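Local structure of B-agarase (Agarivorans gilvus, 5Z6P) at residues A[637-642]-A[661-666]; A[617-622]-A[641-646]. The protein is a glycoside hydrolase family 50 agarase, probably cleaving the beta-glycosidic bonds of agarose. All blocks are in the same frame, centred on the assembly; numbering follows the deposited sequence.

From the N terminus, the chain runs through segment 617-622, helix 627-634 and strand 640-643, then helix 657-660 and strand 664-668. Contact 2 closes the first loop, bringing 641-646 back against 617-622; contact 1 closes the second, pairing 637-642 with 661-666. The loops follow one another rather than nest, and meet on strand 640-643, where Ser641 and Tyr642 serve both contacts. Strand 640-643 pairs with strand 664-668 along one edge and, along the other, with the loop that follows strand 614-615, so the two contacts join consecutive elements of the barrel wall. Direct packing joins them: Val640 CG1 lies 3.8 Å from Phe620 CE2, and Ile666 CD1 reaches the CB of Tyr644.

Contact 1: A[637-642]-A[661-666]; sequences VDVVSY and DMPSII
Val640 is gripped through both its backbone N-H and its carbonyl: Val640 N donates to Pro663 O at 3.0 Å, while Val640 O accepts from Ile665 N at 2.8 Å. One step on, Tyr642 N carries the pattern to Ile665 O in a nearly straight bond (170°). A water adds a side-chain link by hydrogen bonding to both Ser664 OG, 2.7 Å away, and Tyr642 OH. It lies in the plane of the tyrosine ring, as does Ser664 CB, so the serine side chain meets the ring at its edge near CE1. Tyr642 CG stands anti to its carbonyl carbon (chi1 -49°), which lays the ring back along the face carrying Val640 and Ser664; Trp654 packs edge-to-face with it.

The two strands run parallel, their axes 4.7 Å apart, and are joined through helix 657-660 in a beta-alpha-beta unit, consistent with the (beta/alpha)8 barrel of family 50. Strand 709-714 flanks 664-668 on its other side.

On the face of Ser641 and Ile665, the methyl CG2 of Ile665 touches both Ser641 CB and Val639 CG1, 3.7 Å from each, while the longer CG1 branch leads away and its residue touches His713 of the next strand. Before the strands begin, Met662 bends at chi2 and chi3, curling its CE methyl to 3.3 Å from Val637 O, where the methyl also touches Val637 CG2, the two side chains crossing at a slant. Its CB rests on Val640 CG2, and Pro663 sets the CG of its ring against Asp638 O.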
loop_
_atom_site.group_PDB
_atom_site.type_symbol
_atom_site.label_atom_id
_atom_site.label_comp_id
_atom_site.label_asym_id
_atom_site.label_seq_id
_atom_site.Cartn_x
_atom_site.Cartn_y
_atom_site.Cartn_z
ATOM N N VAL A 637 -19.783 -5.896 9.704
ATOM C CA VAL A 637 -18.874 -4.933 10.307
ATOM C C VAL A 637 -19.616 -3.685 10.773
ATOM O O VAL A 637 -20.739 -3.418 10.356
ATOM C CB VAL A 637 -17.735 -4.521 9.344
ATOM C CG1 VAL A 637 -17.019 -5.764 8.810
ATOM C CG2 VAL A 637 -18.259 -3.662 8.223
ATOM N N ASP A 638 -18.983 -2.931 11.658
ATOM C CA ASP A 638 -19.512 -1.657 12.062
ATOM C C ASP A 638 -19.050 -0.561 11.083
ATOM O O ASP A 638 -19.807 0.364 10.757
ATOM C CB ASP A 638 -19.084 -1.355 13.485
ATOM C CG ASP A 638 -19.679 -2.328 14.493
ATOM O OD1 ASP A 638 -20.905 -2.517 14.507
ATOM O OD2 ASP A 638 -18.922 -2.900 15.274
ATOM N N VAL A 639 -17.807 -0.683 10.622
ATOM C CA VAL A 639 -17.235 0.233 9.652
ATOM C C VAL A 639 -16.521 -0.589 8.610
ATOM O O VAL A 639 -15.784 -1.513 8.962
ATOM C CB VAL A 639 -16.227 1.222 10.285
ATOM C CG1 VAL A 639 -15.633 2.143 9.215
ATOM C CG2 VAL A 639 -16.857 2.017 11.384
ATOM N N VAL A 640 -16.719 -0.266 7.338
ATOM C CA VAL A 640 -15.995 -0.958 6.284
ATOM C C VAL A 640 -14.659 -0.242 6.047
ATOM O O VAL A 640 -14.622 0.991 5.913
ATOM C CB VAL A 640 -16.801 -1.044 4.968
ATOM C CG1 VAL A 640 -16.069 -1.900 3.961
ATOM C CG2 VAL A 640 -18.199 -1.623 5.215
ATOM N N SER A 641 -13.566 -1.011 6.039
ATOM C CA SER A 641 -12.235 -0.434 5.894
ATOM C C SER A 641 -11.647 -0.765 4.527
ATOM O O SER A 641 -11.758 -1.903 4.049
ATOM C CB SER A 641 -11.297 -0.909 7.012
ATOM O OG SER A 641 -11.234 -2.318 7.144
ATOM N N TYR A 642 -11.068 0.250 3.893
ATOM C CA TYR A 642 -10.380 0.121 2.612
ATOM C C TYR A 642 -8.960 0.701 2.697
ATOM O O TYR A 642 -8.750 1.688 3.394
ATOM C CB TYR A 642 -11.137 0.856 1.494
ATOM C CG TYR A 642 -12.622 0.563 1.398
ATOM C CD1 TYR A 642 -13.543 1.274 2.158
ATOM C CD2 TYR A 642 -13.099 -0.411 0.521
ATOM C CE1 TYR A 642 -14.920 1.012 2.050
ATOM C CE2 TYR A 642 -14.447 -0.681 0.406
ATOM C CZ TYR A 642 -15.355 0.029 1.181
ATOM O OH TYR A 642 -16.699 -0.249 1.065
ATOM N N ASP A 661 -24.058 2.108 1.613
ATOM C CA ASP A 661 -24.472 3.031 2.665
ATOM C C ASP A 661 -23.996 2.596 4.045
ATOM O O ASP A 661 -24.777 2.498 4.995
ATOM C CB ASP A 661 -26.007 3.216 2.660
ATOM C CG ASP A 661 -26.476 4.275 3.666
ATOM O OD1 ASP A 661 -25.686 5.182 3.990
ATOM O OD2 ASP A 661 -27.611 4.175 4.170
ATOM N N MET A 662 -22.693 2.337 4.137
ATOM C CA MET A 662 -22.031 2.031 5.398
ATOM C C MET A 662 -21.015 3.128 5.713
ATOM O O MET A 662 -20.411 3.675 4.796
ATOM C CB MET A 662 -21.322 0.655 5.332
ATOM C CG MET A 662 -22.263 -0.547 5.390
ATOM S SD MET A 662 -22.965 -0.765 7.020
ATOM C CE MET A 662 -21.562 -1.458 7.889
ATOM N N PRO A 663 -20.821 3.448 7.006
ATOM C CA PRO A 663 -19.662 4.274 7.336
ATOM C C PRO A 663 -18.389 3.535 6.945
ATOM O O PRO A 663 -18.301 2.308 7.127
ATOM C CB PRO A 663 -19.762 4.443 8.840
ATOM C CG PRO A 663 -20.501 3.240 9.303
ATOM C CD PRO A 663 -21.450 2.881 8.208
ATOM N N SER A 664 -17.438 4.272 6.382
ATOM C CA SER A 664 -16.236 3.685 5.807
ATOM C C SER A 664 -14.988 4.382 6.351
ATOM O O SER A 664 -15.065 5.528 6.823
ATOM C CB SER A 664 -16.270 3.782 4.280
ATOM O OG SER A 664 -17.475 3.247 3.755
ATOM N N ILE A 665 -13.850 3.688 6.292
ATOM C CA ILE A 665 -12.590 4.283 6.733
ATOM C C ILE A 665 -11.410 3.883 5.829
ATOM O O ILE A 665 -11.300 2.736 5.385
ATOM C CB ILE A 665 -12.306 3.916 8.219
ATOM C CG1 ILE A 665 -11.213 4.815 8.811
ATOM C CG2 ILE A 665 -12.018 2.413 8.381
ATOM C CD1 ILE A 665 -11.137 4.750 10.332
ATOM N N ILE A 666 -10.570 4.862 5.496
ATOM C CA ILE A 666 -9.343 4.589 4.764
ATOM C C ILE A 666 -8.280 4.103 5.733
ATOM O O ILE A 666 -7.916 4.811 6.670
ATOM C CB ILE A 666 -8.800 5.829 4.006
ATOM C CG1 ILE A 666 -9.763 6.244 2.887
ATOM C CG2 ILE A 666 -7.436 5.505 3.389
ATOM C CD1 ILE A 666 -9.949 5.165 1.833
HETATM O O HOH W 1 -18.405 1.103 2.354
#

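Contact 2: A[617-622]-A[641-646]; sequences GCRFAD and SYNYYK
Phe620 and Tyr642 form the single backbone bridge between the loop that follows strand 614-615 and the C-terminal end of strand 640-643 in the (beta/alpha)8 barrel, the segments running 22° apart. Phe620 N donates to Ser641 O at 3.0 Å and Phe620 O accepts from Asn643 N at 2.9 Å. Just before the bridge, Ser641 OG takes over as acceptor for the backbone N of Arg619, 2.8 Å away. Its chi1 of 53° puts OG between the backbone N and the carbonyl carbon, on the side facing 617-622, where it is also hydrogen-bonded to Leu616 O.

Waters extend the pairing at both ends. One accepts from the backbone N atoms of Cys618 and Ser641, and another joins Asp622 N to Asn643 O. A third links Asp622 OD2 to Lys646 NZ, whose separation of 4.3 Å is beyond a salt bridge; Lys646 NZ is also hydrogen-bonded to His193.

Among flat groups, Asn643 OD1 sits 3.6 Å above one face of the Arg619 guanidinium, toward its rim, with the amide plane tilted 67° from it. The bend at chi3 of Arg619 turns a face of the guanidinium toward this oxygen. The aromatic rings of Phe620 and Tyr642 meet obliquely, CD2 of the former 4.0 Å from CE2 of the latter.

NH2 of Arg619 forms a salt bridge with Glu668 and its NE a hydrogen bond with Asn508, Phe505 is a cation-pi partner, and Asn643 ND2 hydrogen-bonds to Glu509. These ties would fix the buried guanidinium's orientation. Glu509, preceded by Asn508, and Glu668, ending strand 664-668, sit where clan GH-A glycosidases carry their two catalytic acids, so Arg619 and Asn643 probably position them.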
loop_
_atom_site.group_PDB
_atom_site.type_symbol
_atom_site.label_atom_id
_atom_site.label_comp_id
_atom_site.label_asym_id
_atom_site.label_seq_id
_atom_site.Cartn_x
_atom_site.Cartn_y
_atom_site.Cartn_z
ATOM N N GLY A 617 -13.535 -4.244 10.237
ATOM C CA GLY A 617 -13.343 -4.983 9.003
ATOM C C GLY A 617 -11.937 -5.487 8.729
ATOM O O GLY A 617 -11.147 -5.676 9.651
ATOM N N CYS A 618 -11.631 -5.718 7.456
ATOM C CA CYS A 618 -10.419 -6.434 7.074
ATOM C C CYS A 618 -9.514 -5.695 6.101
ATOM O O CYS A 618 -8.612 -6.297 5.513
ATOM C CB CYS A 618 -10.783 -7.781 6.453
ATOM S SG CYS A 618 -11.760 -7.637 4.963
ATOM N N ARG A 619 -9.782 -4.410 5.907
ATOM C CA ARG A 619 -8.906 -3.541 5.147
ATOM C C ARG A 619 -8.709 -4.058 3.726
ATOM O O ARG A 619 -7.665 -4.648 3.408
ATOM C CB ARG A 619 -7.547 -3.399 5.866
ATOM C CG ARG A 619 -7.698 -2.988 7.341
ATOM C CD ARG A 619 -6.433 -3.232 8.165
ATOM N NE ARG A 619 -5.334 -2.391 7.718
ATOM C CZ ARG A 619 -5.215 -1.110 8.044
ATOM N NH1 ARG A 619 -6.137 -0.547 8.822
ATOM N NH2 ARG A 619 -4.179 -0.399 7.601
ATOM N N PHE A 620 -9.726 -3.846 2.887
ATOM C CA PHE A 620 -9.710 -4.286 1.492
ATOM C C PHE A 620 -8.626 -3.586 0.656
ATOM O O PHE A 620 -8.656 -2.365 0.510
ATOM C CB PHE A 620 -11.070 -4.014 0.820
ATOM C CG PHE A 620 -12.220 -4.823 1.369
ATOM C CD1 PHE A 620 -12.212 -6.213 1.290
ATOM C CD2 PHE A 620 -13.329 -4.196 1.912
ATOM C CE1 PHE A 620 -13.296 -6.965 1.773
ATOM C CE2 PHE A 620 -14.416 -4.941 2.394
ATOM C CZ PHE A 620 -14.382 -6.319 2.324
ATOM N N ALA A 621 -7.700 -4.345 0.072
ATOM C CA ALA A 621 -6.835 -3.757 -0.959
ATOM C C ALA A 621 -7.649 -3.618 -2.234
ATOM O O ALA A 621 -8.638 -4.334 -2.409
ATOM C CB ALA A 621 -5.610 -4.608 -1.200
ATOM N N ASP A 622 -7.232 -2.724 -3.131
ATOM C CA ASP A 622 -7.984 -2.490 -4.363
ATOM C C ASP A 622 -7.931 -3.698 -5.313
ATOM O O ASP A 622 -8.807 -3.842 -6.171
ATOM C CB ASP A 622 -7.517 -1.194 -5.066
ATOM C CG ASP A 622 -6.051 -1.234 -5.542
ATOM O OD1 ASP A 622 -5.315 -2.179 -5.246
ATOM O OD2 ASP A 622 -5.630 -0.278 -6.206
ATOM N N SER A 641 -13.566 -1.011 6.039
ATOM C CA SER A 641 -12.235 -0.434 5.894
ATOM C C SER A 641 -11.647 -0.765 4.527
ATOM O O SER A 641 -11.758 -1.903 4.049
ATOM C CB SER A 641 -11.297 -0.909 7.012
ATOM O OG SER A 641 -11.234 -2.318 7.144
ATOM N N TYR A 642 -11.068 0.250 3.893
ATOM C CA TYR A 642 -10.380 0.121 2.612
ATOM C C TYR A 642 -8.960 0.701 2.697
ATOM O O TYR A 642 -8.750 1.688 3.394
ATOM C CB TYR A 642 -11.137 0.856 1.494
ATOM C CG TYR A 642 -12.622 0.563 1.398
ATOM C CD1 TYR A 642 -13.543 1.274 2.158
ATOM C CD2 TYR A 642 -13.099 -0.411 0.521
ATOM C CE1 TYR A 642 -14.920 1.012 2.050
ATOM C CE2 TYR A 642 -14.447 -0.681 0.406
ATOM C CZ TYR A 642 -15.355 0.029 1.181
ATOM O OH TYR A 642 -16.699 -0.249 1.065
ATOM N N ASN A 643 -8.006 0.101 1.987
ATOM C CA ASN A 643 -6.699 0.747 1.787
ATOM C C ASN A 643 -6.674 1.304 0.370
ATOM O O ASN A 643 -7.117 0.640 -0.545
ATOM C CB ASN A 643 -5.531 -0.226 2.008
ATOM C CG ASN A 643 -5.433 -0.725 3.443
ATOM O OD1 ASN A 643 -6.000 -0.139 4.372
ATOM N ND2 ASN A 643 -4.694 -1.802 3.628
ATOM N N TYR A 644 -6.181 2.524 0.179
ATOM C CA TYR A 644 -6.316 3.126 -1.136
ATOM C C TYR A 644 -5.191 4.076 -1.476
ATOM O O TYR A 644 -5.186 5.237 -1.082
ATOM C CB TYR A 644 -7.660 3.840 -1.263
ATOM C CG TYR A 644 -8.120 3.994 -2.684
ATOM C CD1 TYR A 644 -8.449 2.883 -3.444
ATOM C CD2 TYR A 644 -8.232 5.253 -3.277
ATOM C CE1 TYR A 644 -8.853 3.008 -4.742
ATOM C CE2 TYR A 644 -8.647 5.391 -4.587
ATOM C CZ TYR A 644 -8.963 4.261 -5.310
ATOM O OH TYR A 644 -9.375 4.356 -6.609
ATOM N N TYR A 645 -4.253 3.536 -2.244
ATOM C CA TYR A 645 -3.039 4.222 -2.646
ATOM C C TYR A 645 -3.247 4.869 -4.005
ATOM O O TYR A 645 -2.795 4.357 -5.020
ATOM C CB TYR A 645 -1.875 3.242 -2.675
ATOM C CG TYR A 645 -1.428 2.789 -1.295
ATOM C CD1 TYR A 645 -0.615 3.602 -0.513
ATOM C CD2 TYR A 645 -1.823 1.564 -0.772
ATOM C CE1 TYR A 645 -0.185 3.202 0.743
ATOM C CE2 TYR A 645 -1.413 1.164 0.478
ATOM C CZ TYR A 645 -0.580 1.984 1.234
ATOM O OH TYR A 645 -0.153 1.592 2.478
ATOM N N LYS A 646 -3.977 5.982 -4.006
ATOM C CA LYS A 646 -4.170 6.795 -5.198
ATOM C C LYS A 646 -4.111 8.245 -4.732
ATOM O O LYS A 646 -3.870 8.504 -3.560
ATOM C CB LYS A 646 -5.505 6.475 -5.892
ATOM C CG LYS A 646 -5.693 5.011 -6.324
ATOM C CD LYS A 646 -4.791 4.618 -7.479
ATOM C CE LYS A 646 -4.586 3.103 -7.534
ATOM N NZ LYS A 646 -3.488 2.705 -8.462
HETATM O O HOH W 2 -13.282 -4.125 5.273
HETATM O O HOH W 3 -4.552 1.115 -3.957
HETATM O O HOH W 4 -5.599 -0.740 -1.904
HETATM O O HOH W 5 -3.141 -0.183 -7.590
#